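Local coordinates for protein esterase D (Cellvibrio japonicus, PDB 2W46) that probably takes part in plant cell-wall degradation, the part described here being its family 35 carbohydrate-binding module, a calcium-containing beta-sandwich that recognises glucuronic acid, at residues 29-34 and 127-132; 47-52 and 112-117. All coordinates share one frame; numbering follows the deposited sequence.

Interaction 1. Residues 29-34 and 127-132; sequences GFTGSG and NIDSLS. With CA (calcium ion), chain C.
T31 and D129 meet at a calcium ion, which each of them binds through its backbone carbonyl. D129 also uses its side chain: D129 OD1 lies 2.5 Å and D129 O 2.4 Å from the calcium, so one residue of strand 127-132 clasps the ion from two directions. From the loop come the carbonyl oxygens of T31, 2.3 Å from the calcium, and of G34, 2.5 Å from it; Q10 and E11 complete the coordination. The carboxylate is gripped by T31 as well. T31 N gives D129 OD1 a nearly straight hydrogen bond of 2.8 Å (176°), and T31 OG1 donates to D129 OD2 over 2.7 Å, both arriving on the syn side but tilted from the carboxylate plane. D129 CB points toward the loop, and the extended first torsion (chi1 -180°) carries the carboxylate on to T31, whose side chain crosses it at about a right angle. CB of F30 rests against D129 OD1. Farther out, R63 forms a salt bridge with D129 OD2 and a hydrogen bond with G29 O, and a water donates to T31 OG1 and is shared with S130 OG. With metal, amide, hydroxyl and guanidinium all on one buried carboxylate, D129 is probably held as the anion and its rotation fixed, consistent with a structural calcium site that ties the 29-34 loop to strand 127-134.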
loop_
_atom_site.group_PDB
_atom_site.type_symbol
_atom_site.label_atom_id
_atom_site.label_comp_id
_atom_site.label_asym_id
_atom_site.label_seq_id
_atom_site.Cartn_x
_atom_site.Cartn_y
_atom_site.Cartn_z
ATOM N N GLY A 29 -0.036 14.691 -9.182
ATOM C CA GLY A 29 0.883 14.497 -8.045
ATOM C C GLY A 29 1.280 13.077 -7.687
ATOM O O GLY A 29 2.079 12.867 -6.759
ATOM N N PHE A 30 0.754 12.085 -8.411
ATOM C CA PHE A 30 1.162 10.693 -8.199
ATOM C C PHE A 30 2.553 10.459 -8.815
ATOM O O PHE A 30 3.107 11.361 -9.477
ATOM C CB PHE A 30 0.127 9.742 -8.818
ATOM C CG PHE A 30 -0.101 9.951 -10.329
ATOM C CD1 PHE A 30 0.714 9.306 -11.280
ATOM C CD2 PHE A 30 -1.148 10.762 -10.782
ATOM C CE1 PHE A 30 0.498 9.493 -12.633
ATOM C CE2 PHE A 30 -1.401 10.935 -12.148
ATOM C CZ PHE A 30 -0.559 10.314 -13.081
ATOM N N THR A 31 3.092 9.246 -8.626
ATOM C CA THR A 31 4.352 8.828 -9.249
ATOM C C THR A 31 4.085 7.533 -10.012
ATOM O O THR A 31 3.067 6.891 -9.782
ATOM C CB THR A 31 5.503 8.632 -8.204
ATOM O OG1 THR A 31 5.106 7.723 -7.185
ATOM C CG2 THR A 31 5.845 9.962 -7.514
ATOM N N GLY A 32 4.983 7.141 -10.926
ATOM C CA GLY A 32 4.652 6.007 -11.803
ATOM C C GLY A 32 3.544 6.388 -12.774
ATOM O O GLY A 32 3.404 7.565 -13.116
ATOM N N SER A 33 2.755 5.411 -13.240
ATOM C CA SER A 33 1.713 5.690 -14.237
ATOM C C SER A 33 0.336 5.997 -13.605
ATOM O O SER A 33 -0.609 6.366 -14.303
ATOM C CB SER A 33 1.578 4.511 -15.212
ATOM O OG SER A 33 1.353 3.278 -14.516
ATOM N N GLY A 34 0.209 5.843 -12.291
ATOM C CA GLY A 34 -1.099 6.092 -11.673
ATOM C C GLY A 34 -1.136 5.964 -10.167
ATOM O O GLY A 34 -0.151 6.257 -9.476
ATOM N N ASN A 127 -6.648 7.084 -2.003
ATOM C CA ASN A 127 -5.929 6.687 -3.219
ATOM C C ASN A 127 -4.478 6.354 -2.881
ATOM O O ASN A 127 -3.799 7.115 -2.162
ATOM C CB ASN A 127 -5.994 7.811 -4.255
ATOM C CG ASN A 127 -7.436 8.072 -4.754
ATOM O OD1 ASN A 127 -7.746 9.156 -5.308
ATOM N ND2 ASN A 127 -8.317 7.071 -4.591
ATOM N N ILE A 128 -3.988 5.240 -3.400
ATOM C CA ILE A 128 -2.673 4.753 -2.961
ATOM C C ILE A 128 -1.688 4.856 -4.123
ATOM O O ILE A 128 -1.845 4.184 -5.139
ATOM C CB ILE A 128 -2.722 3.266 -2.465
ATOM C CG1 ILE A 128 -3.755 3.034 -1.316
ATOM C CG2 ILE A 128 -1.338 2.806 -2.106
ATOM C CD1 ILE A 128 -3.548 3.863 -0.081
ATOM N N ASP A 129 -0.702 5.738 -3.978
ATOM C CA ASP A 129 0.274 5.989 -5.055
ATOM C C ASP A 129 1.340 4.885 -5.156
ATOM O O ASP A 129 1.674 4.406 -6.254
ATOM C CB ASP A 129 0.967 7.333 -4.802
ATOM C CG ASP A 129 2.006 7.687 -5.890
ATOM O OD1 ASP A 129 1.793 7.374 -7.084
ATOM O OD2 ASP A 129 3.009 8.333 -5.557
ATOM N N SER A 130 1.920 4.510 -4.020
ATOM C CA SER A 130 3.084 3.608 -4.043
ATOM C C SER A 130 3.334 3.004 -2.650
ATOM O O SER A 130 2.814 3.510 -1.625
ATOM C CB SER A 130 4.315 4.395 -4.492
ATOM O OG SER A 130 4.596 5.494 -3.603
ATOM N N LEU A 131 4.104 1.912 -2.628
ATOM C CA LEU A 131 4.629 1.332 -1.385
ATOM C C LEU A 131 6.153 1.305 -1.488
ATOM O O LEU A 131 6.699 0.807 -2.472
ATOM C CB LEU A 131 4.134 -0.113 -1.184
ATOM C CG LEU A 131 4.702 -0.849 0.032
ATOM C CD1 LEU A 131 4.197 -0.206 1.327
ATOM C CD2 LEU A 131 4.270 -2.350 -0.006
ATOM N N SER A 132 6.823 1.839 -0.470
ATOM C CA SER A 132 8.271 1.790 -0.391
ATOM C C SER A 132 8.681 0.910 0.799
ATOM O O SER A 132 8.068 0.960 1.843
ATOM C CB SER A 132 8.814 3.200 -0.214
ATOM O OG SER A 132 10.224 3.165 -0.271
HETATM CA CA CA C . 1.929 5.314 -8.484
HETATM O O HOH W 1 6.506 7.374 -4.635
#

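Interaction 2. Residues 47-52 and 112-117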
loop_
_atom_site.group_PDB
_atom_site.type_symbol
_atom_site.label_atom_id
_atom_site.label_comp_id
_atom_site.label_asym_id
_atom_site.label_seq_id
_atom_site.Cartn_x
_atom_site.Cartn_y
_atom_site.Cartn_z
ATOM N N VAL A 47 -2.776 -4.873 -3.026
ATOM C CA VAL A 47 -1.967 -6.041 -2.603
ATOM C C VAL A 47 -0.653 -6.034 -3.384
ATOM O O VAL A 47 -0.641 -5.829 -4.582
ATOM C CB VAL A 47 -2.743 -7.390 -2.871
ATOM C CG1 VAL A 47 -1.924 -8.623 -2.448
ATOM C CG2 VAL A 47 -4.097 -7.348 -2.177
ATOM N N TRP A 48 0.452 -6.247 -2.680
ATOM C CA TRP A 48 1.755 -6.294 -3.305
ATOM C C TRP A 48 2.427 -7.569 -2.831
ATOM O O TRP A 48 1.956 -8.236 -1.888
ATOM C CB TRP A 48 2.607 -5.151 -2.793
ATOM C CG TRP A 48 2.078 -3.734 -2.978
ATOM C CD1 TRP A 48 2.351 -2.910 -4.005
ATOM C CD2 TRP A 48 1.291 -2.980 -2.042
ATOM N NE1 TRP A 48 1.761 -1.663 -3.791
ATOM C CE2 TRP A 48 1.098 -1.700 -2.593
ATOM C CE3 TRP A 48 0.714 -3.272 -0.795
ATOM C CZ2 TRP A 48 0.384 -0.708 -1.930
ATOM C CZ3 TRP A 48 0.001 -2.274 -0.137
ATOM C CH2 TRP A 48 -0.164 -1.021 -0.704
ATOM N N ALA A 49 3.572 -7.881 -3.449
ATOM C CA ALA A 49 4.348 -9.028 -3.021
ATOM C C ALA A 49 5.804 -8.628 -2.993
ATOM O O ALA A 49 6.312 -8.009 -3.925
ATOM C CB ALA A 49 4.147 -10.236 -3.911
ATOM N N ILE A 50 6.465 -9.027 -1.916
ATOM C CA ILE A 50 7.863 -8.705 -1.688
ATOM C C ILE A 50 8.625 -9.997 -1.302
ATOM O O ILE A 50 8.174 -10.765 -0.425
ATOM C CB ILE A 50 7.956 -7.696 -0.511
ATOM C CG1 ILE A 50 7.252 -6.374 -0.854
ATOM C CG2 ILE A 50 9.406 -7.415 -0.113
ATOM C CD1 ILE A 50 6.648 -5.761 0.407
ATOM N N ASP A 51 9.778 -10.203 -1.934
ATOM C CA ASP A 51 10.694 -11.285 -1.542
ATOM C C ASP A 51 11.796 -10.661 -0.672
ATOM O O ASP A 51 12.423 -9.685 -1.075
ATOM C CB ASP A 51 11.302 -11.938 -2.810
ATOM C CG ASP A 51 12.195 -13.114 -2.478
ATOM O OD1 ASP A 51 11.686 -14.252 -2.416
ATOM O OD2 ASP A 51 13.384 -12.880 -2.237
ATOM N N ALA A 52 12.012 -11.221 0.515
ATOM C CA ALA A 52 13.066 -10.795 1.424
ATOM C C ALA A 52 14.085 -11.915 1.513
ATOM O O ALA A 52 13.719 -13.088 1.704
ATOM C CB ALA A 52 12.477 -10.507 2.827
ATOM N N ASN A 112 8.734 -15.147 0.336
ATOM C CA ASN A 112 7.556 -14.346 -0.147
ATOM C C ASN A 112 6.694 -13.753 0.950
ATOM O O ASN A 112 6.409 -14.390 1.978
ATOM C CB ASN A 112 6.699 -15.172 -1.111
ATOM C CG ASN A 112 6.128 -14.347 -2.222
ATOM O OD1 ASN A 112 6.849 -13.671 -2.967
ATOM N ND2 ASN A 112 4.825 -14.428 -2.376
ATOM N N ASN A 113 6.293 -12.497 0.745
ATOM C CA ASN A 113 5.490 -11.767 1.724
ATOM C C ASN A 113 4.415 -11.067 0.920
ATOM O O ASN A 113 4.722 -10.109 0.206
ATOM C CB ASN A 113 6.299 -10.677 2.450
ATOM C CG ASN A 113 7.310 -11.236 3.438
ATOM O OD1 ASN A 113 7.045 -11.316 4.647
ATOM N ND2 ASN A 113 8.492 -11.598 2.930
ATOM N N ILE A 114 3.207 -11.611 0.939
ATOM C CA ILE A 114 2.069 -10.919 0.315
ATOM C C ILE A 114 1.555 -9.880 1.326
ATOM O O ILE A 114 1.153 -10.235 2.471
ATOM C CB ILE A 114 0.930 -11.910 -0.085
ATOM C CG1 ILE A 114 1.450 -13.001 -1.046
ATOM C CG2 ILE A 114 -0.284 -11.154 -0.671
ATOM C CD1 ILE A 114 2.081 -12.420 -2.268
ATOM N N VAL A 115 1.612 -8.604 0.930
ATOM C CA VAL A 115 1.218 -7.494 1.776
ATOM C C VAL A 115 -0.126 -6.948 1.259
ATOM O O VAL A 115 -0.191 -6.436 0.147
ATOM C CB VAL A 115 2.306 -6.376 1.776
ATOM C CG1 VAL A 115 1.864 -5.149 2.568
ATOM C CG2 VAL A 115 3.684 -6.928 2.297
ATOM N N GLN A 116 -1.175 -7.049 2.080
ATOM C CA GLN A 116 -2.503 -6.513 1.719
ATOM C C GLN A 116 -2.792 -5.305 2.566
ATOM O O GLN A 116 -2.728 -5.389 3.792
ATOM C CB GLN A 116 -3.583 -7.569 1.994
ATOM C CG GLN A 116 -3.266 -8.923 1.344
ATOM C CD GLN A 116 -4.529 -9.730 0.971
ATOM O OE1 GLN A 116 -5.653 -9.414 1.432
ATOM N NE2 GLN A 116 -4.344 -10.795 0.134
ATOM N N LEU A 117 -3.089 -4.182 1.927
ATOM C CA LEU A 117 -3.626 -3.035 2.653
ATOM C C LEU A 117 -5.124 -2.969 2.309
ATOM O O LEU A 117 -5.474 -2.811 1.136
ATOM C CB LEU A 117 -2.911 -1.740 2.237
ATOM C CG LEU A 117 -3.456 -0.465 2.931
ATOM C CD1 LEU A 117 -3.021 -0.455 4.419
ATOM C CD2 LEU A 117 -2.939 0.787 2.243
HETATM O O HOH W 2 9.287 -14.641 -3.687
#
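W48, I50 and V115 share one face of the antiparallel pair, with L117 beside the indole. CB of L117 sits at the rim of the W48 ring, near its plane and 3.8 Å from CZ3, while V115 presents CG1 to W48 CE3. V115 CG2 meets I50 CD1 at 3.7 Å. These are adjacent strands of one sheet of the beta-sandwich, and this face packs on I128, L131 and V133 of strand 127-134. The opposite face carries V47, A49 and I114: I114 straddles the pair, with CG2 3.5 Å from V47 CG1 and CD1 pressed to 3.4 Å from A49 CB, tighter than ordinary contact. In I114, chi1 (-58°) sets CG1 beside the backbone N and chi2 (-56°) then turns CD1 onto A49 CB. Between the faces, W48 and V115 exchange two backbone hydrogen bonds, and I50 N donates to N113 O. I50 O receives only weak bonds from N113, one from N and one from ND2, whose stronger partner is V109 O. At the polar end a water donates to D51 OD1 and N112 OD1, and N112 OD1 also accepts from N142 N. The ladder therefore passes from the two good bonds of W48–V115 to I50–N113, where one is sound and those to I50 O are weak, and ends in a water bridge at partly exposed D51–N112.

In the fold
From the N terminus, the chain reaches the calcium loop 29-34, then strand 45-52, which contributes 47-52, and later strand 111-119, which contributes 112-117; interaction 2 closes here over 59 intervening residues. The chain then enters strand 127-134, whose D129 returns to the loop, so interaction 1 closes a wider loop of 92 residues that encloses interaction 2 entirely. Their centres lie about 17 Å apart, yet they touch across the sandwich: I128 and L131 of strand 127-134 pack on W48, with I128 also reaching L117. The sheet containing strand 127-134 thus faces the sheet containing interaction 2 through a shared apolar interior.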